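Local coordinates for Thiol:disulfide interchange protein DsbA (Neisseria meningitidis serogroup B, PDB 2ZNM), which probably acts as a periplasmic disulfide oxidoreductase of the DsbA type, with a thioredoxin fold, at residues K46-A55 / V172-R183. Sequence-based numbering, arbitrary orientation.
Sequences KLGKALPSDA and VHTIKELVAKVR
Val179 carries CG1 anti to its backbone N (chi1 170°), and this branch meets Pro52 CG tip to tip at 3.6 Å. Val179 CG1 also touches Ala55 CB at 4.0 Å. Arg183 starts extended and then bends at chi3 (48°), which turns its guanidinium toward the carboxylate of Asp54. The two planes are nearly coplanar. Arg183 NH1 alone faces both oxygens of Asp54, at 2.7 Å from OD1 and 2.9 Å from OD2. The hydrogen bond to OD2 is fairly straight (164°) and uses the syn lone pair. Pro52 CB lies at the guanidinium edge, so the salt bridge borders the apolar patch. Deeper in, the side chains of Leu47 and Ile175 cross at about a right angle, with CD1 to CD1 at 3.9 Å. Leu51 CD2 bridges Ile175 CG2 and Val179 CG2. Toward solvent, the aliphatic part of Lys176 passes the backbone of Ala50, CD lying 3.5 Å from Ala50 O. Ile175 and Val179 also rest on strands 24-30 and 153-156. The contact joins the end of helix 42-50, and the turn leading into edge strand 55-61, to helix 167-185. The helices of the beta-alpha-beta and beta-beta-alpha halves cross obliquely on one face of the central sheet, as in the thioredoxin fold.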
loop_
_atom_site.group_PDB
_atom_site.type_symbol
_atom_site.label_atom_id
_atom_site.label_comp_id
_atom_site.label_asym_id
_atom_site.label_seq_id
_atom_site.Cartn_x
_atom_site.Cartn_y
_atom_site.Cartn_z
ATOM N N LYS A 46 0.305 8.516 10.471
ATOM C CA LYS A 46 0.170 8.284 11.897
ATOM C C LYS A 46 0.990 7.074 12.364
ATOM O O LYS A 46 1.650 7.125 13.394
ATOM C CB LYS A 46 -1.295 8.059 12.227
ATOM C CG LYS A 46 -1.795 8.832 13.419
ATOM C CD LYS A 46 -1.414 8.194 14.731
ATOM C CE LYS A 46 -1.606 9.200 15.861
ATOM N NZ LYS A 46 -3.041 9.523 16.101
ATOM N N LEU A 47 0.915 5.981 11.605
ATOM C CA LEU A 47 1.629 4.755 11.915
ATOM C C LEU A 47 3.140 4.966 11.865
ATOM O O LEU A 47 3.861 4.437 12.694
ATOM C CB LEU A 47 1.202 3.616 10.976
ATOM C CG LEU A 47 -0.158 2.963 11.265
ATOM C CD1 LEU A 47 -0.517 1.926 10.209
ATOM C CD2 LEU A 47 -0.230 2.363 12.685
ATOM N N GLY A 48 3.607 5.760 10.908
ATOM C CA GLY A 48 5.023 6.111 10.811
ATOM C C GLY A 48 5.606 6.676 12.089
ATOM O O GLY A 48 6.784 6.459 12.386
ATOM N N LYS A 49 4.794 7.399 12.856
ATOM C CA LYS A 49 5.269 7.976 14.119
ATOM C C LYS A 49 4.913 7.136 15.343
ATOM O O LYS A 49 5.669 7.122 16.309
ATOM C CB LYS A 49 4.773 9.419 14.285
ATOM C CG LYS A 49 5.061 10.348 13.095
ATOM C CD LYS A 49 6.514 10.804 13.070
ATOM C CE LYS A 49 6.733 11.974 12.104
ATOM N NZ LYS A 49 6.380 11.636 10.687
ATOM N N ALA A 50 3.780 6.431 15.301
ATOM C CA ALA A 50 3.244 5.740 16.488
ATOM C C ALA A 50 3.765 4.316 16.659
ATOM O O ALA A 50 3.781 3.777 17.778
ATOM C CB ALA A 50 1.727 5.752 16.488
ATOM N N LEU A 51 4.192 3.715 15.550
ATOM C CA LEU A 51 4.738 2.355 15.556
ATOM C C LEU A 51 6.011 2.267 16.415
ATOM O O LEU A 51 6.748 3.241 16.504
ATOM C CB LEU A 51 5.021 1.883 14.125
ATOM C CG LEU A 51 3.835 1.425 13.272
ATOM C CD1 LEU A 51 4.297 1.120 11.860
ATOM C CD2 LEU A 51 3.115 0.216 13.860
ATOM N N PRO A 52 6.254 1.109 17.070
ATOM C CA PRO A 52 7.541 0.916 17.763
ATOM C C PRO A 52 8.730 0.845 16.799
ATOM O O PRO A 52 8.544 0.687 15.604
ATOM C CB PRO A 52 7.354 -0.419 18.499
ATOM C CG PRO A 52 6.278 -1.118 17.761
ATOM C CD PRO A 52 5.361 -0.055 17.239
ATOM N N SER A 53 9.937 0.967 17.333
ATOM C CA SER A 53 11.173 1.011 16.534
ATOM C C SER A 53 11.457 -0.223 15.655
ATOM O O SER A 53 12.119 -0.098 14.625
ATOM C CB SER A 53 12.381 1.277 17.445
ATOM O OG SER A 53 12.249 2.516 18.125
ATOM N N ASP A 54 10.970 -1.395 16.073
ATOM C CA ASP A 54 11.219 -2.664 15.366
ATOM C C ASP A 54 10.103 -3.045 14.369
ATOM O O ASP A 54 10.060 -4.171 13.851
ATOM C CB ASP A 54 11.482 -3.798 16.372
ATOM C CG ASP A 54 10.406 -3.898 17.450
ATOM O OD1 ASP A 54 9.526 -3.013 17.518
ATOM O OD2 ASP A 54 10.437 -4.869 18.233
ATOM N N ALA A 55 9.223 -2.081 14.090
ATOM C CA ALA A 55 8.124 -2.263 13.147
ATOM C C ALA A 55 8.370 -1.410 11.912
ATOM O O ALA A 55 8.951 -0.335 12.018
ATOM C CB ALA A 55 6.800 -1.899 13.802
ATOM N N VAL A 172 -5.311 2.139 14.961
ATOM C CA VAL A 172 -3.885 2.284 15.316
ATOM C C VAL A 172 -3.550 1.513 16.595
ATOM O O VAL A 172 -2.483 0.906 16.708
ATOM C CB VAL A 172 -3.373 3.779 15.393
ATOM C CG1 VAL A 172 -3.843 4.602 14.190
ATOM C CG2 VAL A 172 -3.752 4.455 16.699
ATOM N N HIS A 173 -4.491 1.532 17.536
ATOM C CA HIS A 173 -4.374 0.812 18.788
ATOM C C HIS A 173 -4.337 -0.705 18.565
ATOM O O HIS A 173 -3.544 -1.410 19.194
ATOM C CB HIS A 173 -5.531 1.194 19.712
ATOM C CG HIS A 173 -5.598 0.374 20.960
ATOM N ND1 HIS A 173 -4.671 0.486 21.974
ATOM C CD2 HIS A 173 -6.473 -0.581 21.352
ATOM C CE1 HIS A 173 -4.974 -0.362 22.940
ATOM N NE2 HIS A 173 -6.066 -1.019 22.589
ATOM N N THR A 174 -5.197 -1.193 17.670
ATOM C CA THR A 174 -5.241 -2.612 17.313
ATOM C C THR A 174 -3.952 -3.036 16.619
ATOM O O THR A 174 -3.375 -4.068 16.956
ATOM C CB THR A 174 -6.487 -2.946 16.452
ATOM O OG1 THR A 174 -7.663 -2.829 17.264
ATOM C CG2 THR A 174 -6.421 -4.365 15.892
ATOM N N ILE A 175 -3.491 -2.219 15.671
ATOM C CA ILE A 175 -2.226 -2.457 14.980
ATOM C C ILE A 175 -1.064 -2.510 15.977
ATOM O O ILE A 175 -0.251 -3.432 15.919
ATOM C CB ILE A 175 -1.976 -1.418 13.851
ATOM C CG1 ILE A 175 -3.024 -1.572 12.746
ATOM C CG2 ILE A 175 -0.591 -1.581 13.246
ATOM C CD1 ILE A 175 -3.284 -0.305 11.912
ATOM N N LYS A 176 -1.006 -1.548 16.902
ATOM C CA LYS A 176 0.076 -1.500 17.891
ATOM C C LYS A 176 0.115 -2.716 18.823
ATOM O O LYS A 176 1.192 -3.249 19.100
ATOM C CB LYS A 176 0.082 -0.185 18.670
ATOM C CG LYS A 176 0.867 0.917 17.950
ATOM C CD LYS A 176 0.806 2.241 18.685
ATOM C CE LYS A 176 1.610 2.196 19.989
ATOM N NZ LYS A 176 1.538 3.488 20.747
ATOM N N GLU A 177 -1.065 -3.154 19.269
ATOM C CA GLU A 177 -1.217 -4.365 20.082
ATOM C C GLU A 177 -0.825 -5.634 19.320
ATOM O O GLU A 177 -0.267 -6.560 19.899
ATOM C CB GLU A 177 -2.652 -4.492 20.605
ATOM C CG GLU A 177 -2.965 -3.644 21.844
ATOM C CD GLU A 177 -4.316 -3.986 22.484
ATOM O OE1 GLU A 177 -5.317 -4.156 21.745
ATOM O OE2 GLU A 177 -4.380 -4.076 23.734
ATOM N N LEU A 178 -1.121 -5.658 18.022
ATOM C CA LEU A 178 -0.770 -6.774 17.141
ATOM C C LEU A 178 0.728 -6.891 16.899
ATOM O O LEU A 178 1.254 -7.994 16.780
ATOM C CB LEU A 178 -1.510 -6.658 15.804
ATOM C CG LEU A 178 -2.651 -7.613 15.413
ATOM C CD1 LEU A 178 -3.359 -8.275 16.589
ATOM C CD2 LEU A 178 -3.663 -6.903 14.506
ATOM N N VAL A 179 1.404 -5.751 16.806
ATOM C CA VAL A 179 2.864 -5.722 16.698
ATOM C C VAL A 179 3.493 -6.266 17.986
ATOM O O VAL A 179 4.489 -6.993 17.933
ATOM C CB VAL A 179 3.382 -4.293 16.376
ATOM C CG1 VAL A 179 4.892 -4.211 16.495
ATOM C CG2 VAL A 179 2.940 -3.870 14.974
ATOM N N ALA A 180 2.896 -5.930 19.132
ATOM C CA ALA A 180 3.350 -6.447 20.432
ATOM C C ALA A 180 3.042 -7.936 20.593
ATOM O O ALA A 180 3.776 -8.658 21.272
ATOM C CB ALA A 180 2.745 -5.649 21.572
ATOM N N LYS A 181 1.954 -8.383 19.965
ATOM C CA LYS A 181 1.580 -9.800 19.924
ATOM C C LYS A 181 2.593 -10.616 19.112
ATOM O O LYS A 181 3.063 -11.663 19.564
ATOM C CB LYS A 181 0.165 -9.967 19.345
ATOM C CG LYS A 181 -0.380 -11.396 19.362
ATOM C CD LYS A 181 -1.810 -11.442 18.843
ATOM C CE LYS A 181 -2.309 -12.874 18.666
ATOM N NZ LYS A 181 -2.595 -13.555 19.962
ATOM N N VAL A 182 2.923 -10.119 17.921
ATOM C CA VAL A 182 3.881 -10.762 17.020
ATOM C C VAL A 182 5.278 -10.837 17.650
ATOM O O VAL A 182 5.913 -11.893 17.633
ATOM C CB VAL A 182 3.900 -10.055 15.607
ATOM C CG1 VAL A 182 5.134 -10.421 14.799
ATOM C CG2 VAL A 182 2.637 -10.385 14.813
ATOM N N ARG A 183 5.735 -9.725 18.218
ATOM C CA ARG A 183 7.059 -9.638 18.839
ATOM C C ARG A 183 7.254 -10.698 19.924
ATOM O O ARG A 183 8.244 -11.434 19.910
ATOM C CB ARG A 183 7.285 -8.236 19.411
ATOM C CG ARG A 183 8.560 -8.060 20.227
ATOM C CD ARG A 183 8.853 -6.582 20.457
ATOM N NE ARG A 183 7.671 -5.850 20.916
ATOM C CZ ARG A 183 7.304 -4.655 20.469
ATOM N NH1 ARG A 183 8.014 -4.048 19.530
ATOM N NH2 ARG A 183 6.215 -4.072 20.952
#